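Mandelate racemase/muconate lactonizing enzyme (Roseovarius nubinhibens, PDB 2QDD) is of unknown function but belongs to the mandelate racemase/muconate lactonizing enzyme family and probably works as a magnesium-dependent enzyme of the enolase superfamily. Local coordinates at residues 224-229 with 256-261; 208-213 with 230-235; 220-223 with 228-231; 250-255 with 269-274. All coordinates share one frame; numbering follows the deposited sequence.

All four contacts lie in the C-terminal barrel domain, and three of them gather on helix 226-233. Contact 3 joins the loop after strand 218-220 to this helix, contact 2 joins the helix's far end to the end of helix 203-210, and contact 1 joins its start to the end of helix 249-258. The centres of contacts 1 and 3 are about 6 Å apart. Contact 4 takes up helix 249-258 again and reaches short helix 268-271, its centre about 14 Å from that of contact 1. Along the chain contact 1 interlaces with contacts 2 and 4. Neighbouring barrel helices are thus joined side by side; contact 3 holds a magnesium-binding residue and contact 4 reaches another through its arginine.

Contact 1: 224-229 with 256-261; sequences QTLDQC and WSRGAC
Leu-226 and Asp-227, in the first turn of helix 226-233, meet Arg-258, in the last turn of helix 249-258, and Ala-260 just past it; these are neighbouring outer helices of the enolase-superfamily barrel. With CG anti to the backbone N (chi1 172°), Leu-226 reaches toward the other helix end with both methyls. CD1 packs on Ala-260 CB at 3.7 Å, while CD2 lies beside the aliphatic part of Arg-258, 4.2 Å from CD. Arg-258 runs extended from CG to NE, which takes its guanidinium across to the carboxylate of Asp-227. There OD2 takes both contacts at the guanidinium edge, 3.0 Å from NH1 and 3.3 Å from NH2. Both bonds are weak, and the carboxylate and guanidinium planes stand 84° apart, so this salt bridge is not the flat, two-oxygen kind. Trp-256 of a neighbouring subunit packs on Asp-227 as well. Each segment also has its helix end finished: Thr-225 is the N-cap, its OG1 accepting from Gln-228 N, and Gly-259 closes helix 249-258 in a Schellman motif. A water completes the link, donating to Asp-227 O at 2.9 Å and accepting from Arg-258 NH2 in the guanidinium plane.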
loop_
_atom_site.group_PDB
_atom_site.type_symbol
_atom_site.label_atom_id
_atom_site.label_comp_id
_atom_site.label_asym_id
_atom_site.label_seq_id
_atom_site.Cartn_x
_atom_site.Cartn_y
_atom_site.Cartn_z
ATOM N N GLN A 224 -18.715 -5.849 14.383
ATOM C CA GLN A 224 -18.205 -5.903 15.754
ATOM C C GLN A 224 -16.855 -5.202 15.910
ATOM O O GLN A 224 -16.544 -4.653 16.975
ATOM C CB GLN A 224 -18.077 -7.360 16.198
ATOM C CG GLN A 224 -18.799 -7.689 17.496
ATOM C CD GLN A 224 -19.632 -8.958 17.389
ATOM O OE1 GLN A 224 -19.175 -9.978 16.868
ATOM N NE2 GLN A 224 -20.866 -8.897 17.879
ATOM N N THR A 225 -16.053 -5.244 14.849
ATOM C CA THR A 225 -14.687 -4.738 14.879
ATOM C C THR A 225 -14.493 -3.671 13.804
ATOM O O THR A 225 -15.248 -3.616 12.822
ATOM C CB THR A 225 -13.646 -5.867 14.652
ATOM O OG1 THR A 225 -13.679 -6.282 13.283
ATOM C CG2 THR A 225 -13.912 -7.076 15.554
ATOM N N LEU A 226 -13.468 -2.843 13.998
ATOM C CA LEU A 226 -13.033 -1.849 13.022
ATOM C C LEU A 226 -12.642 -2.444 11.667
ATOM O O LEU A 226 -13.067 -1.933 10.629
ATOM C CB LEU A 226 -11.885 -1.010 13.601
ATOM C CG LEU A 226 -11.137 -0.033 12.690
ATOM C CD1 LEU A 226 -12.071 1.036 12.208
ATOM C CD2 LEU A 226 -9.970 0.589 13.428
ATOM N N ASP A 227 -11.845 -3.515 11.695
ATOM C CA ASP A 227 -11.470 -4.299 10.504
ATOM C C ASP A 227 -12.657 -4.722 9.641
ATOM O O ASP A 227 -12.637 -4.571 8.417
ATOM C CB ASP A 227 -10.704 -5.559 10.921
ATOM C CG ASP A 227 -9.226 -5.478 10.603
ATOM O OD1 ASP A 227 -8.419 -5.485 11.557
ATOM O OD2 ASP A 227 -8.869 -5.414 9.404
ATOM N N GLN A 228 -13.681 -5.257 10.293
ATOM C CA GLN A 228 -14.886 -5.700 9.617
ATOM C C GLN A 228 -15.671 -4.515 9.062
ATOM O O GLN A 228 -16.206 -4.585 7.956
ATOM C CB GLN A 228 -15.754 -6.502 10.581
ATOM C CG GLN A 228 -15.298 -7.928 10.808
ATOM C CD GLN A 228 -16.071 -8.608 11.921
ATOM O OE1 GLN A 228 -17.290 -8.469 12.022
ATOM N NE2 GLN A 228 -15.363 -9.347 12.765
ATOM N N CYS A 229 -15.730 -3.429 9.833
ATOM C CA CYS A 229 -16.445 -2.217 9.433
ATOM C C CYS A 229 -15.811 -1.505 8.233
ATOM O O CYS A 229 -16.520 -1.017 7.348
ATOM C CB CYS A 229 -16.586 -1.264 10.622
ATOM S SG CYS A 229 -17.866 -1.758 11.813
ATOM N N TRP A 256 -9.279 6.536 10.992
ATOM C CA TRP A 256 -8.965 7.612 10.057
ATOM C C TRP A 256 -8.060 7.169 8.890
ATOM O O TRP A 256 -8.361 7.456 7.728
ATOM C CB TRP A 256 -8.360 8.821 10.791
ATOM C CG TRP A 256 -7.868 9.852 9.838
ATOM C CD1 TRP A 256 -8.622 10.767 9.157
ATOM C CD2 TRP A 256 -6.516 10.041 9.405
ATOM N NE1 TRP A 256 -7.817 11.528 8.341
ATOM C CE2 TRP A 256 -6.522 11.099 8.470
ATOM C CE3 TRP A 256 -5.301 9.415 9.715
ATOM C CZ2 TRP A 256 -5.356 11.556 7.849
ATOM C CZ3 TRP A 256 -4.138 9.867 9.092
ATOM C CH2 TRP A 256 -4.177 10.927 8.169
ATOM N N SER A 257 -6.964 6.479 9.206
ATOM C CA SER A 257 -5.990 6.071 8.196
ATOM C C SER A 257 -6.459 4.939 7.276
ATOM O O SER A 257 -5.947 4.796 6.168
ATOM C CB SER A 257 -4.635 5.734 8.832
ATOM O OG SER A 257 -4.765 4.715 9.801
ATOM N N ARG A 258 -7.430 4.147 7.734
ATOM C CA ARG A 258 -8.075 3.127 6.900
ATOM C C ARG A 258 -9.187 3.705 6.023
ATOM O O ARG A 258 -9.641 3.046 5.091
ATOM C CB ARG A 258 -8.664 2.005 7.760
ATOM C CG ARG A 258 -7.657 1.082 8.412
ATOM C CD ARG A 258 -8.296 0.383 9.602
ATOM N NE ARG A 258 -7.571 -0.818 10.012
ATOM C CZ ARG A 258 -7.792 -2.038 9.527
ATOM N NH1 ARG A 258 -7.075 -3.061 9.970
ATOM N NH2 ARG A 258 -8.720 -2.239 8.596
ATOM N N GLY A 259 -9.637 4.919 6.334
ATOM C CA GLY A 259 -10.821 5.509 5.696
ATOM C C GLY A 259 -12.123 4.795 6.029
ATOM O O GLY A 259 -13.006 4.671 5.183
ATOM N N ALA A 260 -12.245 4.348 7.278
ATOM C CA ALA A 260 -13.280 3.404 7.690
ATOM C C ALA A 260 -14.637 4.053 7.923
ATOM O O ALA A 260 -15.651 3.358 7.982
ATOM C CB ALA A 260 -12.849 2.676 8.943
ATOM N N CYS A 261 -14.648 5.376 8.077
ATOM C CA CYS A 261 -15.837 6.090 8.536
ATOM C C CYS A 261 -15.852 7.554 8.104
ATOM O O CYS A 261 -14.827 8.107 7.708
ATOM C CB CYS A 261 -16.004 5.960 10.057
ATOM S SG CYS A 261 -14.725 6.721 11.062
HETATM O O HOH W 1 -10.346 -4.265 6.606
#

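Contact 2: 208-213 with 230-235; sequences EVLNSV and AHVARR
Asn-211 and Arg-235 bury the most surface here, and they meet through one bond from side chain to backbone. Asn-211 ND2 donates to Arg-235 O at 3.0 Å, with an N-H...O angle of 157°. The carbonyl oxygen lies nearly in the plane of the asparagine amide, whereas seen from the carbonyl the donor is tilted 33° out of its plane. CG of Asn-211 stands anti to the carbonyl carbon (chi1 -67°), and this turns the amide across the gap between the two helix ends. The amide has a stronger partner too, in Ala-237 of a neighbouring subunit, so it serves the fold and the assembly together. An aspartate at Asn-211 would probably forfeit the bond across this contact, since it would set a second acceptor against Arg-235 O and leave that carbonyl without its donor.

Arg-235 offers its backbone to Asn-211 and sends its guanidinium to the neighbouring subunit. NH1 forms a salt bridge with Glu-262 of that subunit, and NH2 donates to the backbone oxygens of Val-236 and Asn-238, also of the neighbouring subunit. Deeper in, Val-232 adds an apolar touch, its CG1 resting 4.3 Å from Leu-210 CD1, a loose approach. Leu-210 packs on Val-236 of its own chain as well. The pairing is that of two outer helices of a TIM-type barrel, 203-210 and 226-233, touching near their C-terminal ends, with strand 218-220 between them in the chain.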
loop_
_atom_site.group_PDB
_atom_site.type_symbol
_atom_site.label_atom_id
_atom_site.label_comp_id
_atom_site.label_asym_id
_atom_site.label_seq_id
_atom_site.Cartn_x
_atom_site.Cartn_y
_atom_site.Cartn_z
ATOM N N GLU A 208 -24.743 -7.420 1.707
ATOM C CA GLU A 208 -25.983 -7.840 1.051
ATOM C C GLU A 208 -27.161 -6.884 1.240
ATOM O O GLU A 208 -27.801 -6.517 0.258
ATOM C CB GLU A 208 -26.379 -9.269 1.447
ATOM C CG GLU A 208 -27.679 -9.756 0.805
ATOM C CD GLU A 208 -28.242 -11.014 1.448
ATOM O OE1 GLU A 208 -27.757 -11.409 2.534
ATOM O OE2 GLU A 208 -29.180 -11.608 0.867
ATOM N N VAL A 209 -27.454 -6.478 2.477
ATOM C CA VAL A 209 -28.528 -5.497 2.675
ATOM C C VAL A 209 -28.249 -4.088 2.145
ATOM O O VAL A 209 -29.115 -3.496 1.508
ATOM C CB VAL A 209 -29.287 -5.554 4.063
ATOM C CG1 VAL A 209 -28.865 -6.724 4.941
ATOM C CG2 VAL A 209 -29.250 -4.232 4.811
ATOM N N LEU A 210 -27.038 -3.575 2.365
ATOM C CA LEU A 210 -26.708 -2.201 1.970
ATOM C C LEU A 210 -26.542 -2.025 0.469
ATOM O O LEU A 210 -26.766 -0.940 -0.047
ATOM C CB LEU A 210 -25.490 -1.661 2.723
ATOM C CG LEU A 210 -25.638 -1.485 4.237
ATOM C CD1 LEU A 210 -24.352 -0.966 4.859
ATOM C CD2 LEU A 210 -26.795 -0.558 4.558
ATOM N N ASN A 211 -26.181 -3.096 -0.234
ATOM C CA ASN A 211 -26.179 -3.074 -1.694
ATOM C C ASN A 211 -27.501 -3.490 -2.341
ATOM O O ASN A 211 -27.595 -3.566 -3.564
ATOM C CB ASN A 211 -24.997 -3.877 -2.259
ATOM C CG ASN A 211 -23.650 -3.232 -1.945
ATOM O OD1 ASN A 211 -23.564 -2.028 -1.727
ATOM N ND2 ASN A 211 -22.594 -4.035 -1.932
ATOM N N SER A 212 -28.519 -3.746 -1.519
ATOM C CA SER A 212 -29.871 -4.039 -2.009
ATOM C C SER A 212 -30.810 -2.838 -1.906
ATOM O O SER A 212 -31.965 -2.895 -2.338
ATOM C CB SER A 212 -30.466 -5.215 -1.243
ATOM O OG SER A 212 -29.638 -6.355 -1.358
ATOM N N VAL A 213 -30.294 -1.752 -1.345
ATOM C CA VAL A 213 -31.102 -0.696 -0.745
ATOM C C VAL A 213 -30.772 0.640 -1.433
ATOM O O VAL A 213 -29.609 0.906 -1.751
ATOM C CB VAL A 213 -30.880 -0.692 0.806
ATOM C CG1 VAL A 213 -30.432 0.639 1.355
ATOM C CG2 VAL A 213 -32.083 -1.236 1.533
ATOM N N ALA A 230 -14.479 -1.469 8.210
ATOM C CA ALA A 230 -13.712 -0.895 7.107
ATOM C C ALA A 230 -13.848 -1.711 5.820
ATOM O O ALA A 230 -13.821 -1.156 4.714
ATOM C CB ALA A 230 -12.241 -0.778 7.507
ATOM N N HIS A 231 -13.985 -3.026 5.982
ATOM C CA HIS A 231 -14.268 -3.946 4.883
ATOM C C HIS A 231 -15.594 -3.616 4.208
ATOM O O HIS A 231 -15.637 -3.462 2.990
ATOM C CB HIS A 231 -14.257 -5.401 5.383
ATOM C CG HIS A 231 -14.464 -6.419 4.303
ATOM N ND1 HIS A 231 -13.420 -7.099 3.716
ATOM C CD2 HIS A 231 -15.593 -6.876 3.709
ATOM C CE1 HIS A 231 -13.896 -7.928 2.805
ATOM N NE2 HIS A 231 -15.211 -7.810 2.780
ATOM N N VAL A 232 -16.657 -3.513 5.008
ATOM C CA VAL A 232 -18.000 -3.134 4.542
ATOM C C VAL A 232 -18.006 -1.779 3.818
ATOM O O VAL A 232 -18.592 -1.652 2.741
ATOM C CB VAL A 232 -19.008 -3.121 5.722
ATOM C CG1 VAL A 232 -20.358 -2.574 5.307
ATOM C CG2 VAL A 232 -19.159 -4.515 6.299
ATOM N N ALA A 233 -17.329 -0.793 4.410
ATOM C CA ALA A 233 -17.289 0.581 3.903
ATOM C C ALA A 233 -16.730 0.693 2.490
ATOM O O ALA A 233 -17.218 1.492 1.699
ATOM C CB ALA A 233 -16.501 1.476 4.857
ATOM N N ARG A 234 -15.716 -0.123 2.183
ATOM C CA ARG A 234 -15.138 -0.232 0.840
ATOM C C ARG A 234 -16.094 -0.775 -0.231
ATOM O O ARG A 234 -15.854 -0.602 -1.425
ATOM C CB ARG A 234 -13.874 -1.087 0.878
ATOM C CG ARG A 234 -12.669 -0.355 1.440
ATOM C CD ARG A 234 -11.365 -1.091 1.143
ATOM N NE ARG A 234 -11.140 -2.218 2.051
ATOM C CZ ARG A 234 -10.577 -2.130 3.257
ATOM N NH1 ARG A 234 -10.165 -0.959 3.737
ATOM N NH2 ARG A 234 -10.426 -3.226 3.991
ATOM N N ARG A 235 -17.170 -1.422 0.207
ATOM C CA ARG A 235 -18.007 -2.241 -0.659
ATOM C C ARG A 235 -19.440 -1.710 -0.792
ATOM O O ARG A 235 -20.220 -2.227 -1.592
ATOM C CB ARG A 235 -18.025 -3.687 -0.153
ATOM C CG ARG A 235 -16.658 -4.381 -0.147
ATOM C CD ARG A 235 -16.796 -5.879 -0.399
ATOM N NE ARG A 235 -17.165 -6.168 -1.783
ATOM C CZ ARG A 235 -17.798 -7.264 -2.194
ATOM N NH1 ARG A 235 -18.163 -8.207 -1.336
ATOM N NH2 ARG A 235 -18.075 -7.411 -3.478
#

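Contact 3: 220-223 with 228-231; sequences EQPC and QCAH
Cys-229 turns its SG into the bend formed by Gln-221, Pro-222 and Cys-223, and the other side chains are arranged around that sulfur. Its closest neighbours are polar: Gln-221 NE2 lies 3.4 Å from Cys-229 SG and Cys-223 O 3.5 Å, and the Cys-223 N-H points at SG in a weak hydrogen bond of 3.6 Å. Pro-222 CD and Cys-223 CB also pack on SG, more loosely, at 3.8 and 3.9 Å.

The Gln-221 amide brushes the sulfur, but its bonds are made to other atoms. Its chain leaves the backbone with CG anti to N (chi1 -172°) and then bends at chi2, which folds the amide back toward the carbonyl of Cys-223. NE2 donates to Cys-223 O at 2.9 Å in a nearly straight bond (170°), the oxygen lying in the plane of the amide. OE1 accepts from Asp-243 N, so the two ends of one amide clasp the loop and the start of the next loop together. A leucine in place of Gln-221 would probably leave Cys-223 O and Asp-243 N without their mates and free the bend to shift.

Cys-223 turns its CB toward helix 226-233, where it meets Gln-228: CB to CB 3.7 Å, and Cys-223 CB to Gln-228 OE1 3.6 Å. Glu-220, just ahead of this bend, is a magnesium-binding residue, though no metal is bound to this chain here, and its OE1 is paired with Lys-265. The arrangement is the strand-to-helix loop of an enolase-superfamily barrel, where metal ligands sit at the C-terminal ends of the strands.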
loop_
_atom_site.group_PDB
_atom_site.type_symbol
_atom_site.label_atom_id
_atom_site.label_comp_id
_atom_site.label_asym_id
_atom_site.label_seq_id
_atom_site.Cartn_x
_atom_site.Cartn_y
_atom_site.Cartn_z
ATOM N N GLU A 220 -24.870 3.102 11.454
ATOM C CA GLU A 220 -24.069 3.120 12.667
ATOM C C GLU A 220 -23.571 1.720 12.986
ATOM O O GLU A 220 -24.371 0.785 13.125
ATOM C CB GLU A 220 -24.858 3.709 13.837
ATOM C CG GLU A 220 -24.017 4.014 15.070
ATOM C CD GLU A 220 -24.861 4.323 16.303
ATOM O OE1 GLU A 220 -25.927 4.967 16.159
ATOM O OE2 GLU A 220 -24.451 3.926 17.419
ATOM N N GLN A 221 -22.243 1.605 13.068
ATOM C CA GLN A 221 -21.516 0.417 13.533
ATOM C C GLN A 221 -22.140 -0.930 13.129
ATOM O O GLN A 221 -22.727 -1.627 13.966
ATOM C CB GLN A 221 -21.228 0.514 15.041
ATOM C CG GLN A 221 -20.303 -0.571 15.597
ATOM C CD GLN A 221 -18.845 -0.204 15.588
ATOM O OE1 GLN A 221 -18.465 0.889 15.992
ATOM N NE2 GLN A 221 -18.005 -1.140 15.158
ATOM N N PRO A 222 -22.039 -1.289 11.833
ATOM C CA PRO A 222 -22.739 -2.488 11.374
ATOM C C PRO A 222 -22.145 -3.788 11.937
ATOM O O PRO A 222 -22.880 -4.749 12.167
ATOM C CB PRO A 222 -22.609 -2.416 9.845
ATOM C CG PRO A 222 -21.405 -1.582 9.594
ATOM C CD PRO A 222 -21.292 -0.623 10.745
ATOM N N CYS A 223 -20.837 -3.791 12.188
ATOM C CA CYS A 223 -20.110 -4.993 12.580
ATOM C C CYS A 223 -19.334 -4.782 13.884
ATOM O O CYS A 223 -19.299 -3.679 14.421
ATOM C CB CYS A 223 -19.170 -5.423 11.451
ATOM S SG CYS A 223 -19.995 -5.754 9.865
ATOM N N GLN A 228 -13.681 -5.257 10.293
ATOM C CA GLN A 228 -14.886 -5.700 9.617
ATOM C C GLN A 228 -15.671 -4.515 9.062
ATOM O O GLN A 228 -16.206 -4.585 7.956
ATOM C CB GLN A 228 -15.754 -6.502 10.581
ATOM C CG GLN A 228 -15.298 -7.928 10.808
ATOM C CD GLN A 228 -16.071 -8.608 11.921
ATOM O OE1 GLN A 228 -17.290 -8.469 12.022
ATOM N NE2 GLN A 228 -15.363 -9.347 12.765
ATOM N N CYS A 229 -15.730 -3.429 9.833
ATOM C CA CYS A 229 -16.445 -2.217 9.433
ATOM C C CYS A 229 -15.811 -1.505 8.233
ATOM O O CYS A 229 -16.520 -1.017 7.348
ATOM C CB CYS A 229 -16.586 -1.264 10.622
ATOM S SG CYS A 229 -17.866 -1.758 11.813
ATOM N N ALA A 230 -14.479 -1.469 8.210
ATOM C CA ALA A 230 -13.712 -0.895 7.107
ATOM C C ALA A 230 -13.848 -1.711 5.820
ATOM O O ALA A 230 -13.821 -1.156 4.714
ATOM C CB ALA A 230 -12.241 -0.778 7.507
ATOM N N HIS A 231 -13.985 -3.026 5.982
ATOM C CA HIS A 231 -14.268 -3.946 4.883
ATOM C C HIS A 231 -15.594 -3.616 4.208
ATOM O O HIS A 231 -15.637 -3.462 2.990
ATOM C CB HIS A 231 -14.257 -5.401 5.383
ATOM C CG HIS A 231 -14.464 -6.419 4.303
ATOM N ND1 HIS A 231 -13.420 -7.099 3.716
ATOM C CD2 HIS A 231 -15.593 -6.876 3.709
ATOM C CE1 HIS A 231 -13.896 -7.928 2.805
ATOM N NE2 HIS A 231 -15.211 -7.810 2.780
#

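Contact 4: 250-255 with 269-274; sequences SDHLAA and NRVGGL
Arg-270 NH1 faces His-252 NE2 across a bound water, and it has two acceptors: the backbone oxygen of Leu-246 and, at 3.0 Å, that water. The same water is 2.7 Å from His-252 NE2. It lies in the plane of the imidazole and in the plane of the guanidinium, at the edge of each, so it joins two flat groups whose nearest nitrogens, NE2 and NH1, are 4.5 Å apart. The imidazole's other nitrogen, ND1, is bonded to Glu-248 O, which fixes how the ring is turned. Arg-270 starts extended, chi1 180°, then kinks at chi3 (35°), which swings the guanidinium into this spot. NH2 meanwhile forms a salt bridge with the magnesium-binding Asp-243, so the arginine would probably steady that carboxylate. Val-271 CG1 approaches only loosely, 4.4 Å from His-252 CE1. Ile-280 of helix 274-287 packs on both His-252 and Val-271. Helix 249-258, short helix 268-271 and helix 274-287 thus meet here, while the arginine reaches on to Asp-243, just after strand 240-242.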
loop_
_atom_site.group_PDB
_atom_site.type_symbol
_atom_site.label_atom_id
_atom_site.label_comp_id
_atom_site.label_asym_id
_atom_site.label_seq_id
_atom_site.Cartn_x
_atom_site.Cartn_y
_atom_site.Cartn_z
ATOM N N SER A 250 -5.874 5.893 19.707
ATOM C CA SER A 250 -5.188 5.145 18.654
ATOM C C SER A 250 -6.132 4.357 17.748
ATOM O O SER A 250 -5.811 4.124 16.580
ATOM C CB SER A 250 -4.136 4.211 19.255
ATOM O OG SER A 250 -4.757 3.195 20.022
ATOM N N ASP A 251 -7.284 3.951 18.290
ATOM C CA ASP A 251 -8.366 3.356 17.496
ATOM C C ASP A 251 -9.018 4.342 16.535
ATOM O O ASP A 251 -9.499 3.945 15.474
ATOM C CB ASP A 251 -9.436 2.731 18.400
ATOM C CG ASP A 251 -8.887 1.623 19.293
ATOM O OD1 ASP A 251 -9.418 1.447 20.411
ATOM O OD2 ASP A 251 -7.928 0.928 18.881
ATOM N N HIS A 252 -9.043 5.622 16.916
ATOM C CA HIS A 252 -9.601 6.680 16.074
ATOM C C HIS A 252 -8.639 7.033 14.947
ATOM O O HIS A 252 -9.047 7.208 13.791
ATOM C CB HIS A 252 -9.931 7.919 16.911
ATOM C CG HIS A 252 -11.001 7.687 17.928
ATOM N ND1 HIS A 252 -10.757 7.069 19.136
ATOM C CD2 HIS A 252 -12.327 7.962 17.905
ATOM C CE1 HIS A 252 -11.884 6.988 19.822
ATOM N NE2 HIS A 252 -12.853 7.520 19.096
ATOM N N LEU A 253 -7.361 7.135 15.313
ATOM C CA LEU A 253 -6.233 7.215 14.388
ATOM C C LEU A 253 -6.206 6.091 13.354
ATOM O O LEU A 253 -5.949 6.336 12.179
ATOM C CB LEU A 253 -4.932 7.186 15.193
ATOM C CG LEU A 253 -3.904 8.297 14.998
ATOM C CD1 LEU A 253 -4.546 9.676 14.998
ATOM C CD2 LEU A 253 -2.831 8.197 16.075
ATOM N N ALA A 254 -6.466 4.867 13.811
ATOM C CA ALA A 254 -6.625 3.701 12.944
ATOM C C ALA A 254 -7.821 3.804 12.007
ATOM O O ALA A 254 -7.696 3.506 10.821
ATOM C CB ALA A 254 -6.711 2.425 13.778
ATOM N N ALA A 255 -8.972 4.221 12.540
ATOM C CA ALA A 255 -10.187 4.415 11.736
ATOM C C ALA A 255 -9.969 5.452 10.638
ATOM O O ALA A 255 -10.400 5.261 9.500
ATOM C CB ALA A 255 -11.363 4.828 12.628
ATOM N N ASN A 269 -17.694 7.572 28.967
ATOM C CA ASN A 269 -17.539 6.292 29.659
ATOM C C ASN A 269 -16.856 5.190 28.842
ATOM O O ASN A 269 -16.284 4.266 29.409
ATOM C CB ASN A 269 -18.869 5.801 30.245
ATOM C CG ASN A 269 -18.675 4.888 31.467
ATOM O OD1 ASN A 269 -18.789 3.668 31.369
ATOM N ND2 ASN A 269 -18.371 5.484 32.615
ATOM N N ARG A 270 -16.907 5.295 27.517
ATOM C CA ARG A 270 -16.105 4.435 26.643
ATOM C C ARG A 270 -14.637 4.879 26.535
ATOM O O ARG A 270 -13.730 4.041 26.548
ATOM C CB ARG A 270 -16.752 4.299 25.261
ATOM C CG ARG A 270 -15.978 3.422 24.278
ATOM C CD ARG A 270 -16.758 3.071 23.001
ATOM N NE ARG A 270 -17.643 4.129 22.497
ATOM C CZ ARG A 270 -17.255 5.216 21.828
ATOM N NH1 ARG A 270 -15.976 5.444 21.572
ATOM N NH2 ARG A 270 -18.165 6.086 21.409
ATOM N N VAL A 271 -14.403 6.187 26.442
ATOM C CA VAL A 271 -13.060 6.703 26.139
ATOM C C VAL A 271 -12.249 7.158 27.351
ATOM O O VAL A 271 -11.042 7.395 27.235
ATOM C CB VAL A 271 -13.075 7.802 25.035
ATOM C CG1 VAL A 271 -13.777 7.290 23.780
ATOM C CG2 VAL A 271 -13.736 9.089 25.538
ATOM N N GLY A 272 -12.903 7.289 28.506
ATOM C CA GLY A 272 -12.196 7.545 29.759
ATOM C C GLY A 272 -12.270 8.959 30.284
ATOM O O GLY A 272 -11.378 9.405 31.008
ATOM N N GLY A 273 -13.341 9.662 29.936
ATOM C CA GLY A 273 -13.595 10.975 30.516
ATOM C C GLY A 273 -13.653 12.090 29.499
ATOM O O GLY A 273 -13.674 11.848 28.295
ATOM N N LEU A 274 -13.676 13.317 30.007
ATOM C CA LEU A 274 -13.882 14.508 29.207
ATOM C C LEU A 274 -12.572 14.960 28.574
ATOM O O LEU A 274 -12.568 15.481 27.459
ATOM C CB LEU A 274 -14.428 15.619 30.105
ATOM C CG LEU A 274 -15.759 16.325 29.848
ATOM C CD1 LEU A 274 -16.742 15.511 29.001
ATOM C CD2 LEU A 274 -16.377 16.689 31.195
HETATM O O HOH W 2 -15.231 8.028 20.300
#